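Local atomic coordinates of phosphatidylinositol transfer protein SFH5 (Saccharomyces cerevisiae, PDB entry 6W32), a protein that binds and transfers phosphatidylinositol, regulates phosphatidylinositol 4,5-bisphosphate homeostasis at the plasma membrane, and also binds heme b. Residues F99-K107 with G291-I299. Numbering follows the deposited sequence.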
loop_
_atom_site.group_PDB
_atom_site.type_symbol
_atom_site.label_atom_id
_atom_site.label_comp_id
_atom_site.label_asym_id
_atom_site.label_seq_id
_atom_site.Cartn_x
_atom_site.Cartn_y
_atom_site.Cartn_z
ATOM N N PHE A 99 12.278 1.976 10.276
ATOM C CA PHE A 99 11.223 2.874 9.820
ATOM C C PHE A 99 10.051 2.661 10.772
ATOM O O PHE A 99 9.974 1.602 11.397
ATOM C CB PHE A 99 10.852 2.503 8.378
ATOM C CG PHE A 99 10.324 3.630 7.571
ATOM C CD1 PHE A 99 11.111 4.226 6.600
ATOM C CD2 PHE A 99 9.020 4.076 7.759
ATOM C CE1 PHE A 99 10.632 5.261 5.853
ATOM C CE2 PHE A 99 8.534 5.109 7.024
ATOM C CZ PHE A 99 9.344 5.701 6.055
ATOM N N ASN A 100 9.095 3.571 10.906
ATOM C CA ASN A 100 7.880 3.186 11.631
ATOM C C ASN A 100 6.642 3.396 10.761
ATOM O O ASN A 100 5.998 4.455 10.831
ATOM C CB ASN A 100 7.781 3.958 12.942
ATOM C CG ASN A 100 6.936 3.258 13.972
ATOM O OD1 ASN A 100 6.027 2.488 13.640
ATOM N ND2 ASN A 100 7.231 3.521 15.243
ATOM N N PRO A 101 6.254 2.420 9.933
ATOM C CA PRO A 101 5.106 2.685 9.038
ATOM C C PRO A 101 3.824 2.966 9.803
ATOM O O PRO A 101 3.095 3.897 9.442
ATOM C CB PRO A 101 4.989 1.416 8.174
ATOM C CG PRO A 101 6.047 0.460 8.692
ATOM C CD PRO A 101 6.611 0.997 9.991
ATOM N N LEU A 102 3.535 2.214 10.867
ATOM C CA LEU A 102 2.320 2.485 11.631
ATOM C C LEU A 102 2.301 3.923 12.105
ATOM O O LEU A 102 1.253 4.578 12.091
ATOM C CB LEU A 102 2.219 1.554 12.834
ATOM C CG LEU A 102 1.650 0.163 12.619
ATOM C CD1 LEU A 102 1.180 -0.409 13.957
ATOM C CD2 LEU A 102 0.525 0.220 11.604
ATOM N N SER A 103 3.463 4.438 12.518
ATOM C CA SER A 103 3.522 5.771 13.114
ATOM C C SER A 103 3.380 6.859 12.059
ATOM O O SER A 103 2.737 7.877 12.317
ATOM C CB SER A 103 4.825 5.949 13.903
ATOM O OG SER A 103 5.251 7.300 13.859
ATOM N N CYS A 104 3.951 6.652 10.864
ATOM C CA CYS A 104 3.688 7.540 9.729
ATOM C C CYS A 104 2.198 7.811 9.487
ATOM O O CYS A 104 1.827 8.928 9.110
ATOM C CB CYS A 104 4.288 6.948 8.469
ATOM S SG CYS A 104 6.046 7.106 8.368
ATOM N N ALA A 105 1.330 6.818 9.688
ATOM C CA ALA A 105 -0.088 7.035 9.438
ATOM C C ALA A 105 -0.816 7.664 10.618
ATOM O O ALA A 105 -1.624 8.579 10.411
ATOM C CB ALA A 105 -0.790 5.718 9.075
ATOM N N TYR A 106 -0.551 7.198 11.848
ATOM C CA TYR A 106 -1.432 7.460 12.984
ATOM C C TYR A 106 -0.869 8.427 14.031
ATOM O O TYR A 106 -1.588 8.790 14.978
ATOM C CB TYR A 106 -1.799 6.136 13.664
ATOM C CG TYR A 106 -2.455 5.163 12.736
ATOM C CD1 TYR A 106 -3.479 5.561 11.882
ATOM C CD2 TYR A 106 -2.050 3.841 12.692
ATOM C CE1 TYR A 106 -4.095 4.652 11.025
ATOM C CE2 TYR A 106 -2.642 2.934 11.818
ATOM C CZ TYR A 106 -3.665 3.345 11.001
ATOM O OH TYR A 106 -4.250 2.430 10.167
ATOM N N LYS A 107 0.371 8.844 13.896
ATOM C CA LYS A 107 0.998 9.700 14.892
ATOM C C LYS A 107 1.670 10.930 14.312
ATOM O O LYS A 107 1.580 11.991 14.909
ATOM C CB LYS A 107 2.035 8.893 15.731
ATOM C CG LYS A 107 1.384 7.976 16.794
ATOM C CD LYS A 107 2.353 6.991 17.528
ATOM C CE LYS A 107 3.502 7.664 18.299
ATOM N NZ LYS A 107 4.737 7.946 17.466
ATOM N N GLY A 291 -2.452 -3.056 15.753
ATOM C CA GLY A 291 -1.731 -1.850 15.405
ATOM C C GLY A 291 -1.683 -0.865 16.548
ATOM O O GLY A 291 -0.658 -0.232 16.789
ATOM N N LEU A 292 -2.791 -0.731 17.272
ATOM C CA LEU A 292 -2.874 0.251 18.343
ATOM C C LEU A 292 -1.996 -0.160 19.521
ATOM O O LEU A 292 -1.217 0.642 20.053
ATOM C CB LEU A 292 -4.337 0.408 18.771
ATOM C CG LEU A 292 -4.571 1.356 19.942
ATOM C CD1 LEU A 292 -3.955 2.712 19.610
ATOM C CD2 LEU A 292 -6.042 1.478 20.248
ATOM N N TYR A 293 -2.125 -1.417 19.941
ATOM C CA TYR A 293 -1.242 -2.028 20.916
ATOM C C TYR A 293 0.227 -1.715 20.627
ATOM O O TYR A 293 0.929 -1.154 21.464
ATOM C CB TYR A 293 -1.533 -3.530 20.898
ATOM C CG TYR A 293 -0.807 -4.357 21.922
ATOM C CD1 TYR A 293 -1.482 -4.916 23.008
ATOM C CD2 TYR A 293 0.549 -4.618 21.787
ATOM C CE1 TYR A 293 -0.810 -5.687 23.945
ATOM C CE2 TYR A 293 1.222 -5.391 22.703
ATOM C CZ TYR A 293 0.548 -5.920 23.781
ATOM O OH TYR A 293 1.257 -6.685 24.675
ATOM N N ILE A 294 0.704 -2.054 19.427
ATOM C CA ILE A 294 2.112 -1.830 19.097
ATOM C C ILE A 294 2.478 -0.369 19.268
ATOM O O ILE A 294 3.573 -0.033 19.746
ATOM C CB ILE A 294 2.402 -2.309 17.665
ATOM C CG1 ILE A 294 2.567 -3.800 17.704
ATOM C CG2 ILE A 294 3.707 -1.710 17.139
ATOM C CD1 ILE A 294 3.592 -4.204 18.754
ATOM N N LEU A 295 1.563 0.523 18.876
ATOM C CA LEU A 295 1.879 1.942 18.857
ATOM C C LEU A 295 1.925 2.518 20.270
ATOM O O LEU A 295 2.851 3.273 20.604
ATOM C CB LEU A 295 0.875 2.687 17.983
ATOM C CG LEU A 295 1.419 3.046 16.610
ATOM C CD1 LEU A 295 0.614 4.154 16.049
ATOM C CD2 LEU A 295 2.875 3.453 16.671
ATOM N N GLN A 296 0.958 2.151 21.127
ATOM C CA GLN A 296 0.941 2.723 22.470
ATOM C C GLN A 296 2.008 2.082 23.363
ATOM O O GLN A 296 2.695 2.789 24.118
ATOM C CB GLN A 296 -0.468 2.639 23.090
ATOM C CG GLN A 296 -1.239 1.335 22.953
ATOM C CD GLN A 296 -2.761 1.485 23.225
ATOM O OE1 GLN A 296 -3.308 2.598 23.235
ATOM N NE2 GLN A 296 -3.436 0.347 23.462
ATOM N N LYS A 297 2.201 0.765 23.259
ATOM C CA LYS A 297 3.332 0.128 23.930
ATOM C C LYS A 297 4.671 0.709 23.492
ATOM O O LYS A 297 5.640 0.653 24.250
ATOM C CB LYS A 297 3.297 -1.382 23.681
ATOM C CG LYS A 297 4.394 -2.126 24.356
ATOM C CD LYS A 297 4.877 -3.299 23.541
ATOM C CE LYS A 297 4.136 -4.538 23.979
ATOM N NZ LYS A 297 4.980 -5.753 23.957
ATOM N N GLN A 298 4.743 1.287 22.295
ATOM C CA GLN A 298 5.981 1.922 21.857
ATOM C C GLN A 298 6.248 3.202 22.630
ATOM O O GLN A 298 7.409 3.582 22.805
ATOM C CB GLN A 298 5.916 2.251 20.367
ATOM C CG GLN A 298 6.376 1.182 19.403
ATOM C CD GLN A 298 6.171 1.643 17.966
ATOM O OE1 GLN A 298 5.979 2.837 17.727
ATOM N NE2 GLN A 298 6.201 0.711 17.004
ATOM N N ILE A 299 5.199 3.892 23.078
ATOM C CA ILE A 299 5.349 5.226 23.653
ATOM C C ILE A 299 5.377 5.195 25.190
ATOM O O ILE A 299 5.162 6.225 25.832
ATOM C CB ILE A 299 4.283 6.205 23.128
ATOM C CG1 ILE A 299 2.885 5.790 23.580
ATOM C CG2 ILE A 299 4.365 6.314 21.627
ATOM C CD1 ILE A 299 1.772 6.486 22.829
#
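Asn-100 meets Gln-298 amide to amide, each side chain reaching out to the other across the contact, with the two planes 58° apart. A single hydrogen bond joins them, Asn-100 ND2 donating to Gln-298 OE1 over 2.9 Å with an N-H...O angle of 158°. The acceptor lies almost within the amide plane of Asn-100, whereas the donor is tilted well out of the carbonyl plane of Gln-298. Asn-100, whose chi1 turns CG away from its own backbone N, also N-caps helix 101-106: its OD1 takes a weak capping bond from Ser-103 N. Together the two bonds would limit the rotation of the amide.

Leu-102 reaches across with CD1, which packs against the backbone of Gly-291, 3.4 Å from Gly-291 O, where no side chain stands in between. Ile-294 CG2 is farther off, while Leu-102 CB lies 4.1 Å from Leu-295 CG. Here segments 101-106 and 291-298 cross nearly at right angles (-93°), their axes 10.3 Å apart at closest approach. In this Sec14-like protein of the CRAL-TRIO family, the contact joins the last helix of the chain, 289-298, to the short helix that follows helix 82-98. Residues of 101-106, among them Cys-104 and Ala-105, also touch helix 151-166, and the heme site lies elsewhere.

Ser-103 offers CB to Leu-295 CD2, but its hydroxyl is bonded to Glu-108. Tyr-106 CB packs 3.9 Å from Leu-295 CD1, and that methyl lies near the plane of the phenol ring, at its edge. Lys-107 closes the patch from the exposed side. Its aliphatic chain runs alongside Leu-295 in the reverse sense; Lys-107 CD lies 3.6 Å from Leu-295 CD1 and is nearly as close to Leu-295 CD2. The bend at chi3 carries Lys-107 CE to within 3.7 Å of Ile-299 CG2.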